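Local structure of insulinase family protease (Yersinia pestis, 3GO9) at residues P106-Y111 against P159-P164; L54-G59 against T114-S119; A71-R76 against N150-T155; S110-L115 against A245-A250. The protein is a predicted zinc-dependent protease of the insulinase (M16) family that may cleave peptides. All blocks are in the same frame, centred on the assembly; numbering follows the deposited sequence.

Contact 1: P106-Y111 against P159-P164; sequences PAITSY and PIATFP. With ZN (zinc ion), chain C.
Ser110 and Phe163 both place the first side-chain atom beyond CB anti to the backbone N (chi1 -174° and 179°), and the two groups meet just past the Thr109-Thr162 pair. Ser110 OG donates to Phe163 O at 2.6 Å, a short bond that arrives from above the carbonyl plane; Ser110 OG itself also lies at the edge of the Phe163 ring, beside CD2. Ile108 CG2, also anti to its N, lies 3.7 Å from Phe163 N, while its other branch puts CG1 4.0 Å from Ala161 CB. Ile108 and Ala161 are paired in a parallel ladder in which strand 160-162, the edge of a mixed seven-stranded sheet, adds to strand 107-109 with short axes inclined by 38°. Its rungs alternate: Ala161 N to Ala107 O at 3.0 Å, Thr109 N to Ala161 O at 2.8 Å, then Phe163 N to Thr109 O at 3.0 Å. On the side of the sheet bearing Thr109 and Ile160, the two CG2 methyls come within 3.7 Å. Farther on, the Tyr111 side chain crosses that of Pro164 at about a right angle, with CE2 against CD at the ring's edge; a cis peptide bond precedes this proline. The carbonyl of Ile160 turns elsewhere, its O lying 2.4 Å from a zinc ion that His72 and Asp158 also bind.

Contact 2: L54-G59 against T114-S119; sequences LIVNTG and TLYSLS
Thr114 reaches across to Thr58 with its hydroxyl: chi1 of -63° sets OG1 beside the backbone N and anti to the carbonyl carbon, and OG1 donates to Thr58 O at 2.8 Å, nearly along the C=O axis. An inverse gamma turn centred on Asn57 brings that carbonyl round to the threonine. Where the strands run antiparallel, Leu54/Tyr116 and Val56/Thr114 are hydrogen-bonded pairs, closed for instance by Val56 N to Thr114 O at 2.9 Å, almost straight at 177°. Ile55 and Leu115 form the non-hydrogen-bonded pair between them. Their side chains cross obliquely in a tight contact of 3.5 Å from Ile55 CG1, which stands anti to its own carbonyl carbon, to Leu115 CD1, turned there by chi2 of 67°. On the side bearing Tyr116, its CB is 4.2 Å from Leu54 CB; CG lies beside the backbone N of Tyr116, and the ring presents its edge, CE2 lying 4.2 Å from Val56 CG2. The phenol OH bonds to that of Tyr207. Helix 125-140 packs on the face formed by Leu54 and Tyr116, through Leu135 and Thr138, whereas Leu396 of helix 388-401 meets Ile55 and Leu115 on the other. Within the sheet, strand 212-218 borders 50-56, and strand 107-109 borders 114-120.

Contact 3: A71-R76 against N150-T155; sequences AHLLPR and NAALNT. With ZN (zinc ion), chain C.
Arg76 supplies the one direct hydrogen bond to helix 146-153, from NH1 to Ala152 O at 2.9 Å with an angle of 151° at the hydrogen. The oxygen lies at the edge of the guanidinium, in its plane. A bend at chi3 (-66°), after an extended start, turns NE out of the line of the chain. Water 3 adds a bridge: it donates to Thr155 O at 2.7 Å and accepts a weak bond from NH1. Because the acceptor carbonyl belongs to the last turn of its helix, the arginine's charge may be favoured there; NH2 has a salt bridge to Asp158.

Apolar contact centres on Ala152 CB, which meets Arg76 CD at 3.8 Å and Leu73 CD1 at 4.0 Å.

Metal binding comes from His72, whose NE2 is 2.0 Å from zinc. His72 to Arg76 reads HLLPR, apparently where active M16 peptidases carry the zinc motif HXXEH; Asp158, which also binds the metal, links this site to Arg76.

Further along helix 70-80, Leu77 and Met80 also touch Ala152, while Leu73 packs on Leu199 of helix 196-206, and Pro75 and Arg76 lie against Ile160 of strand 160-162.

Contact 4: S110-L115 against A245-A250; sequences SYDFTL and AVATLA
At the tip of the beta hairpin that joins strands 107-109 and 114-120, Asp112 and Tyr111 meet a loop running to the chain's second sheet. The turn through Tyr111 and Asp112 is closed by Ser110 N to Phe113 O at 2.8 Å. Asp112 carries the polar contact: OD2 accepts the N-H of Ala247 at 2.8 Å, with an angle of 161° at the hydrogen, and the donor stands above the carboxylate plane, 40° out of it. Chi1 of 66° holds CG between the backbone N and the carbonyl carbon, which places CG on the side of the loop. Asp112 CB also comes within 3.3 Å of Ala245 O. Ala247 CB completes the contact, sitting 3.6 Å from Asp112 OD2 and 3.9 Å from Tyr111 CB. Water 4 lies within hydrogen-bonding distance of both Asp112 O and Ala245 O.

Ala247 and its neighbour Val246 also touch Tyr325 and Gln326, in the turn between strands 316-324 and 327-336 of the second sheet. The loop thus passes between a hairpin of the seven-stranded sheet and the five-stranded one, which begins with strand 257-261, consistent with the paired alpha/beta domains of M16 proteins.

Contacts 1 and 2 lie in one sheet, and contact 4 meets it at the turn between strands 107-109 and 114-120. Strand 114-120 lies between 50-56 and 107-109, and Ile108 O to Leu115 N at 2.8 Å, a probable hydrogen bond, ties contact 1 to contact 2, whose centres are about 9 Å apart. Contact 4 takes up Ser110 and Tyr111 from contact 1 and Thr114 and Leu115 from contact 2. The zinc ion joins contacts 1 and 3, about 13 Å between centres, and Thr109 OG1, 2.7 Å from His72 ND1, adds a second-shell hydrogen bond. Contact 4 stands farthest from contact 3, about 21 Å between centres, where the loop leads toward the second sheet.

Contact 1: P106-Y111 against P159-P164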
loop_
_atom_site.group_PDB
_atom_site.type_symbol
_atom_site.label_atom_id
_atom_site.label_comp_id
_atom_site.label_asym_id
_atom_site.label_seq_id
_atom_site.Cartn_x
_atom_site.Cartn_y
_atom_site.Cartn_z
ATOM N N PRO A 106 3.373 9.453 -13.558
ATOM C CA PRO A 106 2.540 10.648 -13.339
ATOM C C PRO A 106 1.196 10.361 -12.729
ATOM O O PRO A 106 0.676 11.147 -11.940
ATOM C CB PRO A 106 2.399 11.247 -14.737
ATOM C CG PRO A 106 3.571 10.783 -15.456
ATOM C CD PRO A 106 3.825 9.375 -14.953
ATOM N N ALA A 107 0.626 9.239 -13.100
ATOM C CA ALA A 107 -0.601 8.784 -12.456
ATOM C C ALA A 107 -0.656 7.278 -12.412
ATOM O O ALA A 107 -0.064 6.583 -13.237
ATOM C CB ALA A 107 -1.826 9.300 -13.182
ATOM N N ILE A 108 -1.336 6.813 -11.383
ATOM C CA ILE A 108 -1.640 5.427 -11.140
ATOM C C ILE A 108 -3.120 5.335 -10.984
ATOM O O ILE A 108 -3.707 6.092 -10.180
ATOM C CB ILE A 108 -0.981 4.936 -9.801
ATOM C CG1 ILE A 108 0.537 5.004 -9.895
ATOM C CG2 ILE A 108 -1.490 3.510 -9.422
ATOM C CD1 ILE A 108 1.235 4.888 -8.559
ATOM N N THR A 109 -3.771 4.457 -11.738
ATOM C CA THR A 109 -5.204 4.277 -11.556
ATOM C C THR A 109 -5.539 2.875 -11.080
ATOM O O THR A 109 -4.790 1.922 -11.323
ATOM C CB THR A 109 -5.998 4.588 -12.819
ATOM O OG1 THR A 109 -5.873 3.552 -13.760
ATOM C CG2 THR A 109 -5.551 5.925 -13.440
ATOM N N SER A 110 -6.640 2.742 -10.367
ATOM C CA SER A 110 -6.936 1.489 -9.730
ATOM C C SER A 110 -8.452 1.300 -9.705
ATOM O O SER A 110 -9.176 1.939 -10.476
ATOM C CB SER A 110 -6.266 1.492 -8.330
ATOM O OG SER A 110 -6.387 0.243 -7.668
ATOM N N TYR A 111 -8.924 0.377 -8.879
ATOM C CA TYR A 111 -10.333 0.079 -8.782
ATOM C C TYR A 111 -11.126 1.214 -8.182
ATOM O O TYR A 111 -12.208 1.505 -8.599
ATOM C CB TYR A 111 -10.459 -1.208 -7.917
ATOM C CG TYR A 111 -9.880 -2.391 -8.569
ATOM C CD1 TYR A 111 -10.589 -3.073 -9.580
ATOM C CD2 TYR A 111 -8.591 -2.845 -8.283
ATOM C CE1 TYR A 111 -9.994 -4.165 -10.243
ATOM C CE2 TYR A 111 -8.039 -3.932 -8.923
ATOM C CZ TYR A 111 -8.748 -4.601 -9.899
ATOM O OH TYR A 111 -8.169 -5.688 -10.559
ATOM N N PRO A 159 2.078 5.952 -20.105
ATOM C CA PRO A 159 2.681 6.480 -18.893
ATOM C C PRO A 159 1.842 6.262 -17.647
ATOM O O PRO A 159 2.296 6.565 -16.558
ATOM C CB PRO A 159 2.804 7.974 -19.199
ATOM C CG PRO A 159 1.660 8.260 -20.051
ATOM C CD PRO A 159 1.436 6.993 -20.908
ATOM N N ILE A 160 0.629 5.737 -17.785
ATOM C CA ILE A 160 -0.280 5.579 -16.651
ATOM C C ILE A 160 -0.237 4.144 -16.098
ATOM O O ILE A 160 -0.486 3.170 -16.830
ATOM C CB ILE A 160 -1.743 5.930 -17.066
ATOM C CG1 ILE A 160 -1.776 7.290 -17.796
ATOM C CG2 ILE A 160 -2.695 5.977 -15.810
ATOM C CD1 ILE A 160 -1.087 8.474 -17.061
ATOM N N ALA A 161 0.110 4.015 -14.841
ATOM C CA ALA A 161 0.254 2.729 -14.208
ATOM C C ALA A 161 -1.031 2.296 -13.584
ATOM O O ALA A 161 -2.003 3.079 -13.478
ATOM C CB ALA A 161 1.349 2.785 -13.128
ATOM N N THR A 162 -1.043 1.053 -13.147
ATOM C CA THR A 162 -2.165 0.573 -12.363
ATOM C C THR A 162 -1.744 0.183 -10.950
ATOM O O THR A 162 -0.566 0.011 -10.662
ATOM C CB THR A 162 -2.789 -0.682 -13.025
ATOM O OG1 THR A 162 -1.793 -1.703 -13.190
ATOM C CG2 THR A 162 -3.362 -0.353 -14.410
ATOM N N PHE A 163 -2.706 0.100 -10.050
ATOM C CA PHE A 163 -2.508 -0.602 -8.776
ATOM C C PHE A 163 -3.568 -1.690 -8.644
ATOM O O PHE A 163 -4.758 -1.384 -8.775
ATOM C CB PHE A 163 -2.615 0.307 -7.581
ATOM C CG PHE A 163 -2.432 -0.442 -6.305
ATOM C CD1 PHE A 163 -1.147 -0.851 -5.936
ATOM C CD2 PHE A 163 -3.530 -0.885 -5.569
ATOM C CE1 PHE A 163 -0.970 -1.622 -4.803
ATOM C CE2 PHE A 163 -3.359 -1.665 -4.422
ATOM C CZ PHE A 163 -2.058 -2.024 -4.047
ATOM N N PRO A 164 -3.168 -2.956 -8.372
ATOM C CA PRO A 164 -1.816 -3.488 -8.372
ATOM C C PRO A 164 -1.096 -3.199 -9.686
ATOM O O PRO A 164 -1.696 -2.965 -10.762
ATOM C CB PRO A 164 -2.032 -5.015 -8.149
ATOM C CG PRO A 164 -3.281 -5.067 -7.344
ATOM C CD PRO A 164 -4.137 -3.993 -8.010
HETATM ZN ZN ZN C . -1.799 1.982 -18.406
HETATM O O HOH W 1 -2.634 1.573 -19.755
HETATM O O HOH W 2 -1.448 0.441 -17.364
#

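Contact 2: L54-G59 against T114-S119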
loop_
_atom_site.group_PDB
_atom_site.type_symbol
_atom_site.label_atom_id
_atom_site.label_comp_id
_atom_site.label_asym_id
_atom_site.label_seq_id
_atom_site.Cartn_x
_atom_site.Cartn_y
_atom_site.Cartn_z
ATOM N N LEU A 54 -2.154 13.904 -5.488
ATOM C CA LEU A 54 -3.570 14.191 -5.522
ATOM C C LEU A 54 -4.239 12.871 -5.681
ATOM O O LEU A 54 -4.060 12.198 -6.714
ATOM C CB LEU A 54 -3.955 15.147 -6.671
ATOM C CG LEU A 54 -5.465 15.443 -6.813
ATOM C CD1 LEU A 54 -5.951 16.347 -5.631
ATOM C CD2 LEU A 54 -5.714 16.146 -8.150
ATOM N N ILE A 55 -5.005 12.483 -4.666
ATOM C CA ILE A 55 -5.866 11.291 -4.782
ATOM C C ILE A 55 -7.268 11.717 -5.124
ATOM O O ILE A 55 -7.866 12.613 -4.489
ATOM C CB ILE A 55 -5.900 10.411 -3.476
ATOM C CG1 ILE A 55 -4.556 9.826 -3.172
ATOM C CG2 ILE A 55 -6.942 9.221 -3.671
ATOM C CD1 ILE A 55 -4.512 9.104 -1.771
ATOM N N VAL A 56 -7.789 11.095 -6.168
ATOM C CA VAL A 56 -9.200 11.287 -6.591
ATOM C C VAL A 56 -9.845 9.914 -6.380
ATOM O O VAL A 56 -9.349 8.911 -6.903
ATOM C CB VAL A 56 -9.313 11.706 -8.082
ATOM C CG1 VAL A 56 -10.793 11.925 -8.476
ATOM C CG2 VAL A 56 -8.466 13.004 -8.398
ATOM N N ASN A 57 -10.946 9.863 -5.632
ATOM C CA ASN A 57 -11.612 8.597 -5.333
ATOM C C ASN A 57 -12.490 8.141 -6.504
ATOM O O ASN A 57 -13.730 8.007 -6.359
ATOM C CB ASN A 57 -12.448 8.739 -4.068
ATOM C CG ASN A 57 -11.638 9.023 -2.858
ATOM O OD1 ASN A 57 -10.500 8.497 -2.694
ATOM N ND2 ASN A 57 -12.216 9.801 -1.967
ATOM N N THR A 58 -11.864 7.968 -7.662
ATOM C CA THR A 58 -12.498 7.522 -8.891
ATOM C C THR A 58 -11.563 6.521 -9.537
ATOM O O THR A 58 -10.403 6.825 -9.802
ATOM C CB THR A 58 -12.635 8.715 -9.845
ATOM O OG1 THR A 58 -13.483 9.670 -9.211
ATOM C CG2 THR A 58 -13.222 8.351 -11.215
ATOM N N GLY A 59 -12.075 5.336 -9.769
ATOM C CA GLY A 59 -11.323 4.274 -10.477
ATOM C C GLY A 59 -12.263 3.506 -11.363
ATOM O O GLY A 59 -13.379 3.979 -11.682
ATOM N N THR A 114 -7.636 7.119 -8.296
ATOM C CA THR A 114 -6.557 7.588 -9.185
ATOM C C THR A 114 -5.610 8.448 -8.364
ATOM O O THR A 114 -6.049 9.342 -7.621
ATOM C CB THR A 114 -7.177 8.436 -10.284
ATOM O OG1 THR A 114 -8.053 7.588 -11.039
ATOM C CG2 THR A 114 -6.163 9.004 -11.276
ATOM N N LEU A 115 -4.315 8.265 -8.546
ATOM C CA LEU A 115 -3.301 8.974 -7.769
ATOM C C LEU A 115 -2.390 9.688 -8.747
ATOM O O LEU A 115 -1.703 9.010 -9.562
ATOM C CB LEU A 115 -2.473 7.979 -6.948
ATOM C CG LEU A 115 -1.229 8.546 -6.233
ATOM C CD1 LEU A 115 -1.694 9.484 -5.159
ATOM C CD2 LEU A 115 -0.354 7.447 -5.610
ATOM N N TYR A 116 -2.361 11.041 -8.666
ATOM C CA TYR A 116 -1.433 11.878 -9.429
ATOM C C TYR A 116 -0.231 12.207 -8.559
ATOM O O TYR A 116 -0.390 12.551 -7.397
ATOM C CB TYR A 116 -2.101 13.189 -9.860
ATOM C CG TYR A 116 -3.233 12.978 -10.858
ATOM C CD1 TYR A 116 -2.983 12.885 -12.171
ATOM C CD2 TYR A 116 -4.559 12.798 -10.430
ATOM C CE1 TYR A 116 -4.005 12.755 -13.090
ATOM C CE2 TYR A 116 -5.588 12.560 -11.361
ATOM C CZ TYR A 116 -5.293 12.570 -12.679
ATOM O OH TYR A 116 -6.224 12.315 -13.685
ATOM N N SER A 117 0.980 12.160 -9.138
ATOM C CA SER A 117 2.191 12.335 -8.353
ATOM C C SER A 117 3.161 13.270 -9.050
ATOM O O SER A 117 3.532 13.031 -10.210
ATOM C CB SER A 117 2.907 11.008 -8.085
ATOM O OG SER A 117 2.099 10.023 -7.411
ATOM N N LEU A 118 3.632 14.264 -8.311
ATOM C CA LEU A 118 4.716 15.153 -8.730
ATOM C C LEU A 118 5.782 15.239 -7.621
ATOM O O LEU A 118 5.474 15.213 -6.417
ATOM C CB LEU A 118 4.202 16.544 -9.071
ATOM C CG LEU A 118 3.589 16.668 -10.463
ATOM C CD1 LEU A 118 2.575 17.788 -10.610
ATOM C CD2 LEU A 118 4.733 16.928 -11.457
ATOM N N SER A 119 7.045 15.356 -8.014
ATOM C CA SER A 119 8.176 15.457 -7.107
ATOM C C SER A 119 9.021 16.595 -7.658
ATOM O O SER A 119 9.541 16.459 -8.784
ATOM C CB SER A 119 9.014 14.156 -7.164
ATOM O OG SER A 119 10.258 14.301 -6.455
#

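Contact 3: A71-R76 against N150-T155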
loop_
_atom_site.group_PDB
_atom_site.type_symbol
_atom_site.label_atom_id
_atom_site.label_comp_id
_atom_site.label_asym_id
_atom_site.label_seq_id
_atom_site.Cartn_x
_atom_site.Cartn_y
_atom_site.Cartn_z
ATOM N N ALA A 71 -11.467 5.795 -16.682
ATOM C CA ALA A 71 -10.702 6.380 -15.559
ATOM C C ALA A 71 -9.211 6.307 -15.838
ATOM O O ALA A 71 -8.414 7.156 -15.385
ATOM C CB ALA A 71 -11.008 5.625 -14.278
ATOM N N HIS A 72 -8.790 5.259 -16.525
ATOM C CA HIS A 72 -7.343 5.120 -16.861
ATOM C C HIS A 72 -6.917 6.079 -17.978
ATOM O O HIS A 72 -5.720 6.438 -18.063
ATOM C CB HIS A 72 -7.059 3.667 -17.209
ATOM C CG HIS A 72 -5.608 3.336 -17.316
ATOM N ND1 HIS A 72 -4.823 3.155 -16.196
ATOM C CD2 HIS A 72 -4.839 3.038 -18.382
ATOM C CE1 HIS A 72 -3.605 2.810 -16.585
ATOM N NE2 HIS A 72 -3.587 2.777 -17.900
ATOM N N LEU A 73 -7.830 6.447 -18.853
ATOM C CA LEU A 73 -7.539 7.343 -19.986
ATOM C C LEU A 73 -7.393 8.803 -19.564
ATOM O O LEU A 73 -6.529 9.535 -20.048
ATOM C CB LEU A 73 -8.594 7.234 -21.097
ATOM C CG LEU A 73 -8.438 8.123 -22.323
ATOM C CD1 LEU A 73 -7.113 7.942 -22.959
ATOM C CD2 LEU A 73 -9.553 7.874 -23.321
ATOM N N LEU A 74 -8.242 9.238 -18.623
ATOM C CA LEU A 74 -8.285 10.654 -18.237
ATOM C C LEU A 74 -6.901 11.194 -17.902
ATOM O O LEU A 74 -6.545 12.241 -18.394
ATOM C CB LEU A 74 -9.289 10.902 -17.101
ATOM C CG LEU A 74 -10.777 10.664 -17.356
ATOM C CD1 LEU A 74 -11.608 10.783 -16.050
ATOM C CD2 LEU A 74 -11.262 11.624 -18.448
ATOM N N PRO A 75 -6.113 10.508 -17.050
ATOM C CA PRO A 75 -4.842 11.126 -16.741
ATOM C C PRO A 75 -3.888 11.221 -17.908
ATOM O O PRO A 75 -3.029 12.132 -17.912
ATOM C CB PRO A 75 -4.263 10.227 -15.631
ATOM C CG PRO A 75 -5.121 9.089 -15.552
ATOM C CD PRO A 75 -6.370 9.325 -16.210
ATOM N N ARG A 76 -4.015 10.332 -18.905
ATOM C CA ARG A 76 -3.152 10.450 -20.066
ATOM C C ARG A 76 -3.460 11.766 -20.835
ATOM O O ARG A 76 -2.577 12.416 -21.412
ATOM C CB ARG A 76 -3.344 9.241 -20.979
ATOM C CG ARG A 76 -2.170 9.125 -21.958
ATOM C CD ARG A 76 -2.371 7.973 -22.910
ATOM N NE ARG A 76 -2.343 6.646 -22.299
ATOM C CZ ARG A 76 -2.226 5.537 -23.026
ATOM N NH1 ARG A 76 -2.140 5.619 -24.352
ATOM N NH2 ARG A 76 -2.228 4.332 -22.450
ATOM N N ASN A 150 -7.510 11.499 -29.470
ATOM C CA ASN A 150 -6.759 10.919 -30.572
ATOM C C ASN A 150 -5.270 10.897 -30.258
ATOM O O ASN A 150 -4.630 9.870 -30.403
ATOM C CB ASN A 150 -7.063 11.716 -31.847
ATOM C CG ASN A 150 -6.491 11.082 -33.095
ATOM O OD1 ASN A 150 -6.643 9.882 -33.346
ATOM N ND2 ASN A 150 -5.846 11.921 -33.926
ATOM N N ALA A 151 -4.738 12.002 -29.728
ATOM C CA ALA A 151 -3.320 12.060 -29.406
ATOM C C ALA A 151 -2.945 11.027 -28.341
ATOM O O ALA A 151 -1.945 10.328 -28.461
ATOM C CB ALA A 151 -2.946 13.461 -28.982
ATOM N N ALA A 152 -3.766 10.916 -27.309
ATOM C CA ALA A 152 -3.533 9.973 -26.232
ATOM C C ALA A 152 -3.524 8.514 -26.713
ATOM O O ALA A 152 -2.737 7.686 -26.240
ATOM C CB ALA A 152 -4.624 10.189 -25.088
ATOM N N LEU A 153 -4.388 8.197 -27.650
ATOM C CA LEU A 153 -4.519 6.825 -28.121
ATOM C C LEU A 153 -3.384 6.462 -29.067
ATOM O O LEU A 153 -3.174 5.286 -29.346
ATOM C CB LEU A 153 -5.871 6.659 -28.827
ATOM C CG LEU A 153 -7.008 6.746 -27.807
ATOM C CD1 LEU A 153 -8.362 6.694 -28.470
ATOM C CD2 LEU A 153 -6.919 5.654 -26.760
ATOM N N ASN A 154 -2.678 7.475 -29.569
ATOM C CA ASN A 154 -1.566 7.259 -30.501
ATOM C C ASN A 154 -0.168 7.401 -29.851
ATOM O O ASN A 154 0.822 7.467 -30.554
ATOM C CB ASN A 154 -1.724 8.191 -31.693
ATOM C CG ASN A 154 -2.783 7.704 -32.643
ATOM O OD1 ASN A 154 -2.538 6.760 -33.373
ATOM N ND2 ASN A 154 -3.987 8.284 -32.591
ATOM N N THR A 155 -0.072 7.415 -28.515
ATOM C CA THR A 155 1.264 7.415 -27.857
ATOM C C THR A 155 1.991 6.058 -27.945
ATOM O O THR A 155 1.380 4.991 -27.875
ATOM C CB THR A 155 1.196 7.910 -26.372
ATOM O OG1 THR A 155 0.476 6.958 -25.544
ATOM C CG2 THR A 155 0.490 9.286 -26.288
HETATM ZN ZN ZN C . -1.799 1.982 -18.406
HETATM O O HOH W 3 -0.238 3.786 -26.051
HETATM O O HOH W 1 -2.634 1.573 -19.755
HETATM O O HOH W 2 -1.448 0.441 -17.364
#

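Contact 4: S110-L115 against A245-A250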
loop_
_atom_site.group_PDB
_atom_site.type_symbol
_atom_site.label_atom_id
_atom_site.label_comp_id
_atom_site.label_asym_id
_atom_site.label_seq_id
_atom_site.Cartn_x
_atom_site.Cartn_y
_atom_site.Cartn_z
ATOM N N SER A 110 -6.640 2.742 -10.367
ATOM C CA SER A 110 -6.936 1.489 -9.730
ATOM C C SER A 110 -8.452 1.300 -9.705
ATOM O O SER A 110 -9.176 1.939 -10.476
ATOM C CB SER A 110 -6.266 1.492 -8.330
ATOM O OG SER A 110 -6.387 0.243 -7.668
ATOM N N TYR A 111 -8.924 0.377 -8.879
ATOM C CA TYR A 111 -10.333 0.079 -8.782
ATOM C C TYR A 111 -11.126 1.214 -8.182
ATOM O O TYR A 111 -12.208 1.505 -8.599
ATOM C CB TYR A 111 -10.459 -1.208 -7.917
ATOM C CG TYR A 111 -9.880 -2.391 -8.569
ATOM C CD1 TYR A 111 -10.589 -3.073 -9.580
ATOM C CD2 TYR A 111 -8.591 -2.845 -8.283
ATOM C CE1 TYR A 111 -9.994 -4.165 -10.243
ATOM C CE2 TYR A 111 -8.039 -3.932 -8.923
ATOM C CZ TYR A 111 -8.748 -4.601 -9.899
ATOM O OH TYR A 111 -8.169 -5.688 -10.559
ATOM N N ASP A 112 -10.572 1.846 -7.132
ATOM C CA ASP A 112 -11.300 2.848 -6.368
ATOM C C ASP A 112 -10.589 4.162 -6.173
ATOM O O ASP A 112 -11.094 5.018 -5.460
ATOM C CB ASP A 112 -11.812 2.307 -5.013
ATOM C CG ASP A 112 -10.750 1.959 -4.037
ATOM O OD1 ASP A 112 -9.566 2.168 -4.339
ATOM O OD2 ASP A 112 -11.133 1.412 -2.953
ATOM N N PHE A 113 -9.487 4.347 -6.882
ATOM C CA PHE A 113 -8.772 5.603 -6.854
ATOM C C PHE A 113 -7.949 5.839 -8.097
ATOM O O PHE A 113 -7.592 4.919 -8.834
ATOM C CB PHE A 113 -7.872 5.748 -5.591
ATOM C CG PHE A 113 -6.658 4.902 -5.611
ATOM C CD1 PHE A 113 -5.450 5.372 -6.153
ATOM C CD2 PHE A 113 -6.687 3.595 -5.078
ATOM C CE1 PHE A 113 -4.316 4.580 -6.150
ATOM C CE2 PHE A 113 -5.543 2.777 -5.138
ATOM C CZ PHE A 113 -4.380 3.267 -5.615
ATOM N N THR A 114 -7.636 7.119 -8.296
ATOM C CA THR A 114 -6.557 7.588 -9.185
ATOM C C THR A 114 -5.610 8.448 -8.364
ATOM O O THR A 114 -6.049 9.342 -7.621
ATOM C CB THR A 114 -7.177 8.436 -10.284
ATOM O OG1 THR A 114 -8.053 7.588 -11.039
ATOM C CG2 THR A 114 -6.163 9.004 -11.276
ATOM N N LEU A 115 -4.315 8.265 -8.546
ATOM C CA LEU A 115 -3.301 8.974 -7.769
ATOM C C LEU A 115 -2.390 9.688 -8.747
ATOM O O LEU A 115 -1.703 9.010 -9.562
ATOM C CB LEU A 115 -2.473 7.979 -6.948
ATOM C CG LEU A 115 -1.229 8.546 -6.233
ATOM C CD1 LEU A 115 -1.694 9.484 -5.159
ATOM C CD2 LEU A 115 -0.354 7.447 -5.610
ATOM N N ALA A 245 -16.914 4.482 -4.086
ATOM C CA ALA A 245 -16.588 3.073 -4.171
ATOM C C ALA A 245 -15.383 2.692 -3.331
ATOM O O ALA A 245 -14.369 3.433 -3.274
ATOM C CB ALA A 245 -16.325 2.706 -5.613
ATOM N N VAL A 246 -15.497 1.523 -2.678
ATOM C CA VAL A 246 -14.419 0.929 -1.942
ATOM C C VAL A 246 -14.183 -0.483 -2.505
ATOM O O VAL A 246 -15.116 -1.312 -2.731
ATOM C CB VAL A 246 -14.726 0.903 -0.403
ATOM C CG1 VAL A 246 -13.660 0.133 0.354
ATOM C CG2 VAL A 246 -14.814 2.334 0.134
ATOM N N ALA A 247 -12.943 -0.734 -2.845
ATOM C CA ALA A 247 -12.611 -2.008 -3.440
ATOM C C ALA A 247 -12.452 -2.990 -2.250
ATOM O O ALA A 247 -11.667 -2.729 -1.339
ATOM C CB ALA A 247 -11.343 -1.908 -4.200
ATOM N N THR A 248 -13.173 -4.109 -2.324
ATOM C CA THR A 248 -13.103 -5.219 -1.334
ATOM C C THR A 248 -12.946 -6.640 -1.984
ATOM O O THR A 248 -13.610 -7.010 -2.970
ATOM C CB THR A 248 -14.391 -5.280 -0.536
ATOM O OG1 THR A 248 -15.469 -5.600 -1.410
ATOM C CG2 THR A 248 -14.620 -3.919 0.163
ATOM N N LEU A 249 -12.075 -7.431 -1.365
ATOM C CA LEU A 249 -11.819 -8.822 -1.831
ATOM C C LEU A 249 -12.637 -9.841 -1.045
ATOM O O LEU A 249 -12.961 -9.590 0.110
ATOM C CB LEU A 249 -10.366 -9.124 -1.643
ATOM C CG LEU A 249 -9.355 -8.464 -2.557
ATOM C CD1 LEU A 249 -7.940 -8.706 -2.066
ATOM C CD2 LEU A 249 -9.557 -9.028 -3.970
ATOM N N ALA A 250 -12.998 -10.970 -1.652
ATOM C CA ALA A 250 -13.568 -12.096 -0.890
ATOM C C ALA A 250 -12.444 -12.759 -0.068
ATOM O O ALA A 250 -11.219 -12.561 -0.333
ATOM C CB ALA A 250 -14.159 -13.086 -1.805
HETATM O O HOH W 4 -13.867 5.063 -5.375
#